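PDB 3E18: oxidoreductase, which binds NAD through a Rossmann-fold domain and is probably a dehydrogenase of the Gfo/Idh/MocA family, its substrate unknown. Local coordinates for residues Lys4-Gly12 / Lys65-Thr73. Numbering follows the deposited sequence.
With NAD (nicotinamide-adenine-dinucleotide), chain E.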
loop_
_atom_site.group_PDB
_atom_site.type_symbol
_atom_site.label_atom_id
_atom_site.label_comp_id
_atom_site.label_asym_id
_atom_site.label_seq_id
_atom_site.Cartn_x
_atom_site.Cartn_y
_atom_site.Cartn_z
ATOM N N LYS A 4 5.598 -50.336 -9.467
ATOM C CA LYS A 4 4.569 -49.927 -8.501
ATOM C C LYS A 4 3.937 -48.532 -8.723
ATOM O O LYS A 4 3.944 -47.690 -7.812
ATOM C CB LYS A 4 5.170 -49.962 -7.090
ATOM C CG LYS A 4 5.532 -51.327 -6.547
ATOM C CD LYS A 4 5.512 -51.311 -5.015
ATOM C CE LYS A 4 6.410 -50.213 -4.438
ATOM N NZ LYS A 4 6.365 -50.122 -2.943
ATOM N N LYS A 5 3.367 -48.297 -9.903
ATOM C CA LYS A 5 2.855 -46.973 -10.250
ATOM C C LYS A 5 1.433 -46.714 -9.761
ATOM O O LYS A 5 0.516 -47.481 -10.072
ATOM C CB LYS A 5 2.931 -46.746 -11.762
ATOM C CG LYS A 5 4.256 -46.166 -12.232
ATOM C CD LYS A 5 4.133 -45.580 -13.636
ATOM C CE LYS A 5 5.263 -44.601 -13.950
ATOM N NZ LYS A 5 6.603 -45.253 -13.932
ATOM N N TYR A 6 1.255 -45.630 -9.003
ATOM C CA TYR A 6 -0.075 -45.177 -8.600
ATOM C C TYR A 6 -0.858 -44.668 -9.796
ATOM O O TYR A 6 -0.323 -43.941 -10.623
ATOM C CB TYR A 6 0.019 -44.067 -7.582
ATOM C CG TYR A 6 0.509 -44.514 -6.232
ATOM C CD1 TYR A 6 -0.344 -45.156 -5.340
ATOM C CD2 TYR A 6 1.821 -44.282 -5.842
ATOM C CE1 TYR A 6 0.103 -45.561 -4.079
ATOM C CE2 TYR A 6 2.279 -44.682 -4.580
ATOM C CZ TYR A 6 1.413 -45.323 -3.712
ATOM O OH TYR A 6 1.861 -45.719 -2.466
ATOM N N GLN A 7 -2.129 -45.043 -9.865
ATOM C CA GLN A 7 -2.996 -44.660 -10.962
ATOM C C GLN A 7 -3.897 -43.525 -10.523
ATOM O O GLN A 7 -4.675 -43.669 -9.566
ATOM C CB GLN A 7 -3.842 -45.860 -11.390
ATOM C CG GLN A 7 -3.020 -47.110 -11.705
ATOM C CD GLN A 7 -2.067 -46.898 -12.856
ATOM O OE1 GLN A 7 -2.478 -46.511 -13.955
ATOM N NE2 GLN A 7 -0.778 -47.148 -12.614
ATOM N N LEU A 8 -3.785 -42.404 -11.230
ATOM C CA LEU A 8 -4.551 -41.188 -10.949
ATOM C C LEU A 8 -5.596 -40.972 -12.026
ATOM O O LEU A 8 -5.285 -41.090 -13.206
ATOM C CB LEU A 8 -3.609 -39.977 -10.926
ATOM C CG LEU A 8 -4.253 -38.608 -10.690
ATOM C CD1 LEU A 8 -4.402 -38.393 -9.179
ATOM C CD2 LEU A 8 -3.408 -37.526 -11.296
ATOM N N VAL A 9 -6.830 -40.655 -11.635
ATOM C CA VAL A 9 -7.839 -40.229 -12.610
ATOM C C VAL A 9 -8.087 -38.723 -12.495
ATOM O O VAL A 9 -8.245 -38.188 -11.390
ATOM C CB VAL A 9 -9.157 -41.049 -12.501
ATOM C CG1 VAL A 9 -10.288 -40.422 -13.328
ATOM C CG2 VAL A 9 -8.911 -42.508 -12.930
ATOM N N ILE A 10 -8.088 -38.051 -13.647
ATOM C CA ILE A 10 -8.390 -36.626 -13.749
ATOM C C ILE A 10 -9.900 -36.429 -13.782
ATOM O O ILE A 10 -10.584 -36.949 -14.668
ATOM C CB ILE A 10 -7.745 -35.993 -15.029
ATOM C CG1 ILE A 10 -6.219 -36.175 -15.042
ATOM C CG2 ILE A 10 -8.163 -34.520 -15.219
ATOM C CD1 ILE A 10 -5.486 -35.569 -13.891
ATOM N N VAL A 11 -10.415 -35.692 -12.796
ATOM C CA VAL A 11 -11.844 -35.359 -12.715
ATOM C C VAL A 11 -12.018 -33.862 -12.967
ATOM O O VAL A 11 -11.687 -33.024 -12.120
ATOM C CB VAL A 11 -12.444 -35.722 -11.334
ATOM C CG1 VAL A 11 -13.938 -35.469 -11.321
ATOM C CG2 VAL A 11 -12.142 -37.176 -10.986
ATOM N N GLY A 12 -12.549 -33.532 -14.136
ATOM C CA GLY A 12 -12.634 -32.150 -14.565
ATOM C C GLY A 12 -11.580 -31.938 -15.632
ATOM O O GLY A 12 -10.440 -31.596 -15.329
ATOM N N LYS A 65 -8.637 -50.466 -9.900
ATOM C CA LYS A 65 -7.343 -50.075 -10.459
ATOM C C LYS A 65 -6.941 -48.631 -10.123
ATOM O O LYS A 65 -5.766 -48.280 -10.219
ATOM C CB LYS A 65 -7.335 -50.257 -11.981
ATOM C CG LYS A 65 -6.949 -51.642 -12.455
ATOM C CD LYS A 65 -8.136 -52.378 -13.036
ATOM C CE LYS A 65 -7.805 -52.973 -14.403
ATOM N NZ LYS A 65 -6.504 -53.709 -14.423
ATOM N N VAL A 66 -7.916 -47.803 -9.742
ATOM C CA VAL A 66 -7.682 -46.387 -9.430
ATOM C C VAL A 66 -7.203 -46.224 -7.990
ATOM O O VAL A 66 -7.817 -46.745 -7.069
ATOM C CB VAL A 66 -8.956 -45.555 -9.673
ATOM C CG1 VAL A 66 -8.762 -44.079 -9.245
ATOM C CG2 VAL A 66 -9.355 -45.641 -11.156
ATOM N N ASP A 67 -6.096 -45.511 -7.803
ATOM C CA ASP A 67 -5.575 -45.256 -6.465
ATOM C C ASP A 67 -5.911 -43.860 -5.957
ATOM O O ASP A 67 -6.021 -43.648 -4.758
ATOM C CB ASP A 67 -4.064 -45.440 -6.461
ATOM C CG ASP A 67 -3.656 -46.813 -6.941
ATOM O OD1 ASP A 67 -4.202 -47.801 -6.412
ATOM O OD2 ASP A 67 -2.813 -46.900 -7.858
ATOM N N ALA A 68 -6.046 -42.911 -6.879
ATOM C CA ALA A 68 -6.182 -41.497 -6.510
ATOM C C ALA A 68 -6.956 -40.728 -7.562
ATOM O O ALA A 68 -7.005 -41.132 -8.729
ATOM C CB ALA A 68 -4.803 -40.873 -6.284
ATOM N N VAL A 69 -7.608 -39.645 -7.138
ATOM C CA VAL A 69 -8.245 -38.739 -8.088
ATOM C C VAL A 69 -7.692 -37.326 -7.965
ATOM O O VAL A 69 -7.308 -36.870 -6.883
ATOM C CB VAL A 69 -9.812 -38.727 -8.003
ATOM C CG1 VAL A 69 -10.389 -40.137 -8.167
ATOM C CG2 VAL A 69 -10.294 -38.079 -6.717
ATOM N N LEU A 70 -7.623 -36.656 -9.106
ATOM C CA LEU A 70 -7.310 -35.239 -9.159
ATOM C C LEU A 70 -8.615 -34.495 -9.429
ATOM O O LEU A 70 -9.264 -34.740 -10.445
ATOM C CB LEU A 70 -6.272 -34.968 -10.265
ATOM C CG LEU A 70 -5.722 -33.553 -10.562
ATOM C CD1 LEU A 70 -6.597 -32.834 -11.557
ATOM C CD2 LEU A 70 -5.592 -32.696 -9.306
ATOM N N ILE A 71 -8.986 -33.578 -8.536
ATOM C CA ILE A 71 -10.203 -32.767 -8.721
ATOM C C ILE A 71 -9.892 -31.385 -9.277
ATOM O O ILE A 71 -9.326 -30.536 -8.598
ATOM C CB ILE A 71 -11.054 -32.690 -7.430
ATOM C CG1 ILE A 71 -11.528 -34.099 -7.070
ATOM C CG2 ILE A 71 -12.294 -31.778 -7.596
ATOM C CD1 ILE A 71 -11.792 -34.268 -5.627
ATOM N N ALA A 72 -10.258 -31.177 -10.536
ATOM C CA ALA A 72 -10.037 -29.889 -11.179
ATOM C C ALA A 72 -11.339 -29.351 -11.784
ATOM O O ALA A 72 -11.393 -28.926 -12.949
ATOM C CB ALA A 72 -8.943 -30.007 -12.230
ATOM N N THR A 73 -12.390 -29.373 -10.973
ATOM C CA THR A 73 -13.707 -28.857 -11.346
ATOM C C THR A 73 -13.868 -27.451 -10.738
ATOM O O THR A 73 -13.030 -27.051 -9.926
ATOM C CB THR A 73 -14.810 -29.790 -10.826
ATOM O OG1 THR A 73 -14.757 -29.825 -9.391
ATOM C CG2 THR A 73 -14.642 -31.189 -11.377
HETATM P PA NAD E . -12.607 -25.003 -16.423
HETATM O O1A NAD E . -11.670 -24.687 -17.525
HETATM O O2A NAD E . -13.925 -24.355 -16.547
HETATM O O5B NAD E . -12.772 -26.594 -16.283
HETATM C C5B NAD E . -13.556 -27.217 -15.290
HETATM C C4B NAD E . -14.022 -28.553 -15.858
HETATM O O4B NAD E . -14.712 -29.306 -14.878
HETATM C C3B NAD E . -14.985 -28.347 -17.024
HETATM O O3B NAD E . -14.524 -29.080 -18.134
HETATM C C2B NAD E . -16.300 -28.899 -16.515
HETATM O O2B NAD E . -17.073 -29.495 -17.531
HETATM C C1B NAD E . -15.849 -29.901 -15.468
HETATM N N9A NAD E . -16.862 -30.170 -14.436
HETATM C C8A NAD E . -17.751 -29.284 -13.878
HETATM N N7A NAD E . -18.494 -29.943 -12.957
HETATM C C5A NAD E . -18.091 -31.235 -12.929
HETATM C C6A NAD E . -18.513 -32.334 -12.190
HETATM N N6A NAD E . -19.371 -32.157 -11.186
HETATM N N1A NAD E . -17.898 -33.562 -12.385
HETATM C C2A NAD E . -16.879 -33.702 -13.306
HETATM N N3A NAD E . -16.468 -32.606 -14.037
HETATM C C4A NAD E . -17.065 -31.394 -13.854
HETATM O O3 NAD E . -11.923 -24.578 -15.017
HETATM P PN NAD E . -10.353 -24.468 -14.763
HETATM O O1N NAD E . -9.891 -23.090 -15.081
HETATM O O2N NAD E . -9.646 -25.642 -15.322
HETATM O O5D NAD E . -10.294 -24.574 -13.132
HETATM C C5D NAD E . -10.757 -25.700 -12.419
HETATM C C4D NAD E . -10.147 -25.703 -10.999
HETATM O O4D NAD E . -8.742 -25.541 -11.079
HETATM C C3D NAD E . -10.641 -24.558 -10.132
HETATM O O3D NAD E . -10.699 -24.988 -8.779
HETATM C C2D NAD E . -9.565 -23.498 -10.234
HETATM O O2D NAD E . -9.499 -22.752 -9.040
HETATM C C1D NAD E . -8.317 -24.350 -10.419
HETATM N N1N NAD E . -7.189 -23.697 -11.135
HETATM C C2N NAD E . -5.986 -23.671 -10.488
HETATM C C3N NAD E . -4.857 -23.095 -11.060
HETATM C C7N NAD E . -3.529 -23.307 -10.400
HETATM O O7N NAD E . -2.422 -22.569 -10.844
HETATM N N7N NAD E . -3.405 -24.199 -9.412
HETATM C C4N NAD E . -4.946 -22.555 -12.352
HETATM C C5N NAD E . -6.171 -22.596 -13.022
HETATM C C6N NAD E . -7.286 -23.178 -12.406
#
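L70 and V11 meet through the backbone: V11 N donates to L70 O at 2.8 Å and lies nearly on the line of the L70 carbonyl (C=O...N 169°), while the two side chains leave on opposite faces of the sheet. L70 N in turn donates to V9 O, the alternation of parallel pairing, and A72 N continues it to V11 O; the axes of strands 6-11 and 68-71 lie 29° apart. L70 and I10 run side by side, pointing the same way, since chi1 of -179° swings L70 CG away from its own N; I10 CD1 touches L70 CB at 3.8 Å, and L8 CD2 reaches the same CB obliquely. V11 occupies the other face, where its CG2 approaches V69 CB at 4.1 Å and Y57 of helix 57-62 packs against both valines.

At the entry to the pair, Q7 and D67 exchange bonds. Q7 N meets the anti side of D67 OD2 at 2.8 Å, while Q7 O accepts from both D67 N and A68 N. The Q7 side chain bends back, NE2 bonding to K5 O at 2.9 Å, and OE1 is held by H33.

At the C-terminal ends, T73 CG2 lies 3.5 Å from NAD C4A and G12 CA 3.5 Å from NAD O4B. Adjacent parallel strands ending at the dinucleotide, with G12 starting what appears to be the GxGxxG turn, are characteristic of the Rossmann fold.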